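Local coordinates for protein Asp (Solanum tuberosum, PDB 3RFI) that forms the saposin-like plant-specific insert of a potato aspartic protease and probably acts on lipid membranes, as other saposin-like proteins do, at residues M83-Q86 / L87-E90; V96-Y99 / V100-C104. All coordinates share one frame; numbering follows the deposited sequence.

Interaction 1: M83-Q86 / L87-E90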
loop_
_atom_site.group_PDB
_atom_site.type_symbol
_atom_site.label_atom_id
_atom_site.label_comp_id
_atom_site.label_asym_id
_atom_site.label_seq_id
_atom_site.Cartn_x
_atom_site.Cartn_y
_atom_site.Cartn_z
ATOM N N MET A 83 -2.884 -10.062 -2.970
ATOM C CA MET A 83 -1.879 -9.006 -3.095
ATOM C C MET A 83 -1.835 -8.175 -1.833
ATOM O O MET A 83 -0.751 -7.853 -1.366
ATOM C CB MET A 83 -2.116 -8.102 -4.310
ATOM C CG MET A 83 -1.970 -8.907 -5.600
ATOM S SD MET A 83 -2.484 -7.778 -6.901
ATOM C CE MET A 83 -2.310 -8.835 -8.319
ATOM N N GLN A 84 -2.997 -7.813 -1.316
ATOM C CA GLN A 84 -3.048 -7.021 -0.094
ATOM C C GLN A 84 -2.440 -7.768 1.053
ATOM O O GLN A 84 -1.835 -7.142 1.911
ATOM C CB GLN A 84 -4.471 -6.695 0.302
ATOM C CG GLN A 84 -5.106 -5.596 -0.620
ATOM C CD GLN A 84 -6.599 -5.450 -0.326
ATOM O OE1 GLN A 84 -7.391 -6.254 -0.807
ATOM N NE2 GLN A 84 -6.976 -4.473 0.534
ATOM N N ASN A 85 -2.661 -9.077 1.088
ATOM C CA ASN A 85 -2.090 -9.856 2.192
ATOM C C ASN A 85 -0.565 -9.904 2.094
ATOM O O ASN A 85 0.091 -9.827 3.157
ATOM C CB ASN A 85 -2.610 -11.273 2.229
ATOM C CG ASN A 85 -2.470 -11.876 3.594
ATOM O OD1 ASN A 85 -3.106 -11.436 4.515
ATOM N ND2 ASN A 85 -1.640 -12.920 3.723
ATOM N N GLN A 86 -0.014 -9.998 0.875
ATOM C CA GLN A 86 1.438 -9.911 0.690
ATOM C C GLN A 86 1.898 -8.557 1.207
ATOM O O GLN A 86 2.930 -8.438 1.871
ATOM C CB GLN A 86 1.884 -10.118 -0.757
ATOM C CG GLN A 86 3.305 -10.680 -0.920
ATOM C CD GLN A 86 4.330 -9.719 -0.593
ATOM O OE1 GLN A 86 5.291 -10.020 0.159
ATOM N NE2 GLN A 86 4.173 -8.519 -1.127
ATOM N N LEU A 87 1.113 -7.526 0.987
ATOM C CA LEU A 87 1.610 -6.199 1.345
ATOM C C LEU A 87 1.662 -6.009 2.868
ATOM O O LEU A 87 2.381 -5.127 3.342
ATOM C CB LEU A 87 0.728 -5.126 0.711
ATOM C CG LEU A 87 0.887 -5.011 -0.789
ATOM C CD1 LEU A 87 0.126 -3.769 -1.221
ATOM C CD2 LEU A 87 2.384 -4.897 -1.103
ATOM N N LYS A 88 0.929 -6.843 3.600
ATOM C CA LYS A 88 0.901 -6.799 5.077
ATOM C C LYS A 88 2.139 -7.452 5.649
ATOM O O LYS A 88 2.405 -7.338 6.858
ATOM C CB LYS A 88 -0.298 -7.615 5.607
ATOM C CG LYS A 88 -1.670 -7.030 5.344
ATOM C CD LYS A 88 -2.749 -8.022 5.864
ATOM C CE LYS A 88 -4.010 -8.140 4.926
ATOM N NZ LYS A 88 -4.730 -9.494 4.949
ATOM N N GLN A 89 2.854 -8.211 4.820
ATOM C CA GLN A 89 3.927 -9.047 5.329
ATOM C C GLN A 89 5.005 -8.154 5.946
ATOM O O GLN A 89 5.219 -7.059 5.467
ATOM C CB GLN A 89 4.498 -10.001 4.255
ATOM C CG GLN A 89 3.493 -11.062 3.648
ATOM C CD GLN A 89 2.835 -11.992 4.660
ATOM O OE1 GLN A 89 3.523 -12.599 5.491
ATOM N NE2 GLN A 89 1.503 -12.159 4.566
ATOM N N GLU A 90 5.649 -8.599 7.034
ATOM C CA GLU A 90 6.696 -7.770 7.703
ATOM C C GLU A 90 7.789 -7.246 6.779
ATOM O O GLU A 90 8.075 -6.049 6.757
ATOM C CB GLU A 90 7.393 -8.528 8.866
ATOM C CG GLU A 90 6.865 -8.243 10.251
ATOM C CD GLU A 90 6.574 -6.761 10.529
ATOM O OE1 GLU A 90 5.384 -6.469 10.781
ATOM O OE2 GLU A 90 7.495 -5.906 10.524
#
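The C-terminal turn of helix 71-87, just before the chain links to helix 90-104, is tied up by Asn85 meeting both Lys88 and Gln89. Lys88 doubles back along the helix: its CG passes 3.4 Å from Gln84 O, and its NZ ends 2.6 Å from Asn85 OD1. This bond lies in the carbonyl plane, on a lone pair of OD1. Asparagine is short enough to hold its side-chain carbonyl at the lysine's end; CG anti to the backbone N (chi1 -158°) places it there. The backbone oxygen of Asn85 is gripped as well, by Lys88 N at 3.1 Å and by Gln89 NE2 at 3.1 Å, which come from opposite faces of the carbonyl plane. In this saposin-like domain the turn connects helix 71-87 to helix 90-104. Here the i+4 bond from Leu87 N to Met83 O (3.0 Å) gives way to an i+3 bond from Gln89 N to Gln86 O (3.0 Å), and Gln89 takes the N-cap position of the next helix. Gln89 suits the bend because its chain folds at chi2 (-58°) and carries its amide back to the oxygen of Asn85. With an alanine in place of Asn85, the Lys88 ammonium would probably lose its carbonyl mate and be freer to swing. Leu87 leans on Val27 of helix 6-29, and its carbonyl accepts from Trp23 NE1.

Interaction 2: V96-Y99 / V100-C104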
loop_
_atom_site.group_PDB
_atom_site.type_symbol
_atom_site.label_atom_id
_atom_site.label_comp_id
_atom_site.label_asym_id
_atom_site.label_seq_id
_atom_site.Cartn_x
_atom_site.Cartn_y
_atom_site.Cartn_z
ATOM N N VAL A 96 9.251 -1.046 2.548
ATOM C CA VAL A 96 8.611 0.142 2.057
ATOM C C VAL A 96 8.949 1.301 2.977
ATOM O O VAL A 96 9.294 2.369 2.493
ATOM C CB VAL A 96 7.104 -0.002 2.007
ATOM C CG1 VAL A 96 6.449 1.362 1.691
ATOM C CG2 VAL A 96 6.731 -0.975 0.903
ATOM N N LEU A 97 8.829 1.104 4.286
ATOM C CA LEU A 97 9.180 2.177 5.244
ATOM C C LEU A 97 10.640 2.623 5.152
ATOM O O LEU A 97 10.922 3.816 5.224
ATOM C CB LEU A 97 8.766 1.829 6.656
ATOM C CG LEU A 97 7.259 1.563 6.810
ATOM C CD1 LEU A 97 6.918 1.271 8.268
ATOM C CD2 LEU A 97 6.456 2.739 6.306
ATOM N N GLU A 98 11.554 1.675 4.976
ATOM C CA GLU A 98 12.953 1.981 4.816
ATOM C C GLU A 98 13.163 2.773 3.510
ATOM O O GLU A 98 13.859 3.756 3.504
ATOM C CB GLU A 98 13.810 0.703 4.868
ATOM C CG GLU A 98 15.301 0.925 4.765
ATOM C CD GLU A 98 15.773 2.007 5.700
ATOM O OE1 GLU A 98 16.554 2.870 5.244
ATOM O OE2 GLU A 98 15.337 2.010 6.875
ATOM N N TYR A 99 12.551 2.332 2.421
ATOM C CA TYR A 99 12.609 3.114 1.160
ATOM C C TYR A 99 12.190 4.578 1.352
ATOM O O TYR A 99 12.870 5.515 0.887
ATOM C CB TYR A 99 11.655 2.464 0.141
ATOM C CG TYR A 99 11.624 3.144 -1.191
ATOM C CD1 TYR A 99 10.626 4.051 -1.492
ATOM C CD2 TYR A 99 12.610 2.875 -2.152
ATOM C CE1 TYR A 99 10.563 4.652 -2.725
ATOM C CE2 TYR A 99 12.578 3.466 -3.386
ATOM C CZ TYR A 99 11.549 4.378 -3.666
ATOM O OH TYR A 99 11.521 4.992 -4.880
ATOM N N VAL A 100 11.048 4.780 1.991
ATOM C CA VAL A 100 10.518 6.130 2.238
ATOM C C VAL A 100 11.476 6.901 3.144
ATOM O O VAL A 100 11.776 8.078 2.893
ATOM C CB VAL A 100 9.162 6.071 2.905
ATOM C CG1 VAL A 100 8.685 7.489 3.306
ATOM C CG2 VAL A 100 8.178 5.346 1.955
ATOM N N ASN A 101 11.943 6.230 4.194
ATOM C CA ASN A 101 12.830 6.890 5.099
ATOM C C ASN A 101 14.117 7.366 4.384
ATOM O O ASN A 101 14.598 8.463 4.648
ATOM C CB ASN A 101 13.199 5.921 6.231
ATOM C CG ASN A 101 13.723 6.646 7.429
ATOM O OD1 ASN A 101 13.096 7.611 7.892
ATOM N ND2 ASN A 101 14.881 6.214 7.944
ATOM N N GLN A 102 14.694 6.508 3.522
ATOM C CA GLN A 102 15.897 6.894 2.803
ATOM C C GLN A 102 15.604 8.136 1.939
ATOM O O GLN A 102 16.457 8.970 1.769
ATOM C CB GLN A 102 16.411 5.747 1.921
ATOM C CG GLN A 102 16.937 4.532 2.720
ATOM C CD GLN A 102 18.327 4.705 3.347
ATOM O OE1 GLN A 102 18.715 5.795 3.803
ATOM N NE2 GLN A 102 19.098 3.586 3.387
ATOM N N LEU A 103 14.402 8.232 1.376
ATOM C CA LEU A 103 13.979 9.428 0.623
ATOM C C LEU A 103 13.777 10.669 1.509
ATOM O O LEU A 103 14.176 11.768 1.110
ATOM C CB LEU A 103 12.734 9.128 -0.227
ATOM C CG LEU A 103 13.093 8.307 -1.453
ATOM C CD1 LEU A 103 11.824 7.570 -1.937
ATOM C CD2 LEU A 103 13.665 9.203 -2.582
ATOM N N CYS A 104 13.207 10.503 2.713
ATOM C CA CYS A 104 13.124 11.613 3.660
ATOM C C CYS A 104 14.501 12.224 3.830
ATOM O O CYS A 104 14.625 13.453 3.900
ATOM C CB CYS A 104 12.709 11.155 5.062
ATOM S SG CYS A 104 11.105 10.467 5.087
#
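Tyr99 lays its ring beside Leu103, one helical turn further along helix 90-104. Starting from the backbone, its CB sits 3.0 Å from Val100 N, a closeness that follows from Val100 being the next residue. Next comes CG, 3.6 Å from Val100 N and placed anti to its own backbone N (chi1 -179°), which sends the ring out beside the carbonyl and along the helix toward the following turn. At the ring, CD1 meets Leu103 CD1 at 3.7 Å, CE1 comes tightly against the same methyl at 3.3 Å, and CZ follows at 3.6 Å. At the tip, OH lies 3.9 Å from Leu103 CD1. One methyl thus meets CD1, CE1 and CZ of the ring and the OH beyond them, obliquely. Leucine suits the i+4 place because its branched end can reach across to the ring, while the tyrosine supplies a broad apolar surface and a polar tip for an exposed position. On the side of the helix that meets helix 6-29, Val96 CG1 approaches Val100 CG2 at 4.4 Å; Val96 touches Trp23 there and Val100 touches Val15. Cys104 ends the helix in a disulfide to Cys11, a cross-link characteristic of saposin-like domains. Regular alpha-helical bonding includes Val100 N to Val96 O (3.0 Å, N-H...O angle 165°). Lacking any directional bond, the Tyr99-Leu103 pair holds by shape and dispersion, while the i+4 backbone bonds supply direction beneath it.

How the interactions relate
Interactions 1 and 2 lie in series along one saposin-like region, their centres about 18 Å apart and their nearest atoms about 6 Å apart without touching. Both are surface contacts within a local run of chain, both occupy the C-terminal part of their helices, and both lean on helix 6-29, the first at Val27, the second at points that include Trp23 and Val15. Interaction 1 closes helix 71-87 and runs on into the loop before helix 90-104; there the regular backbone pattern breaks, and polar side chains take part in the bonding. Interaction 2 lies wholly within helix 90-104 and reaches its disulfide-bearing end. Its backbone amides are already paired in i+4 fashion, leaving the side chains to meet mainly through apolar contact.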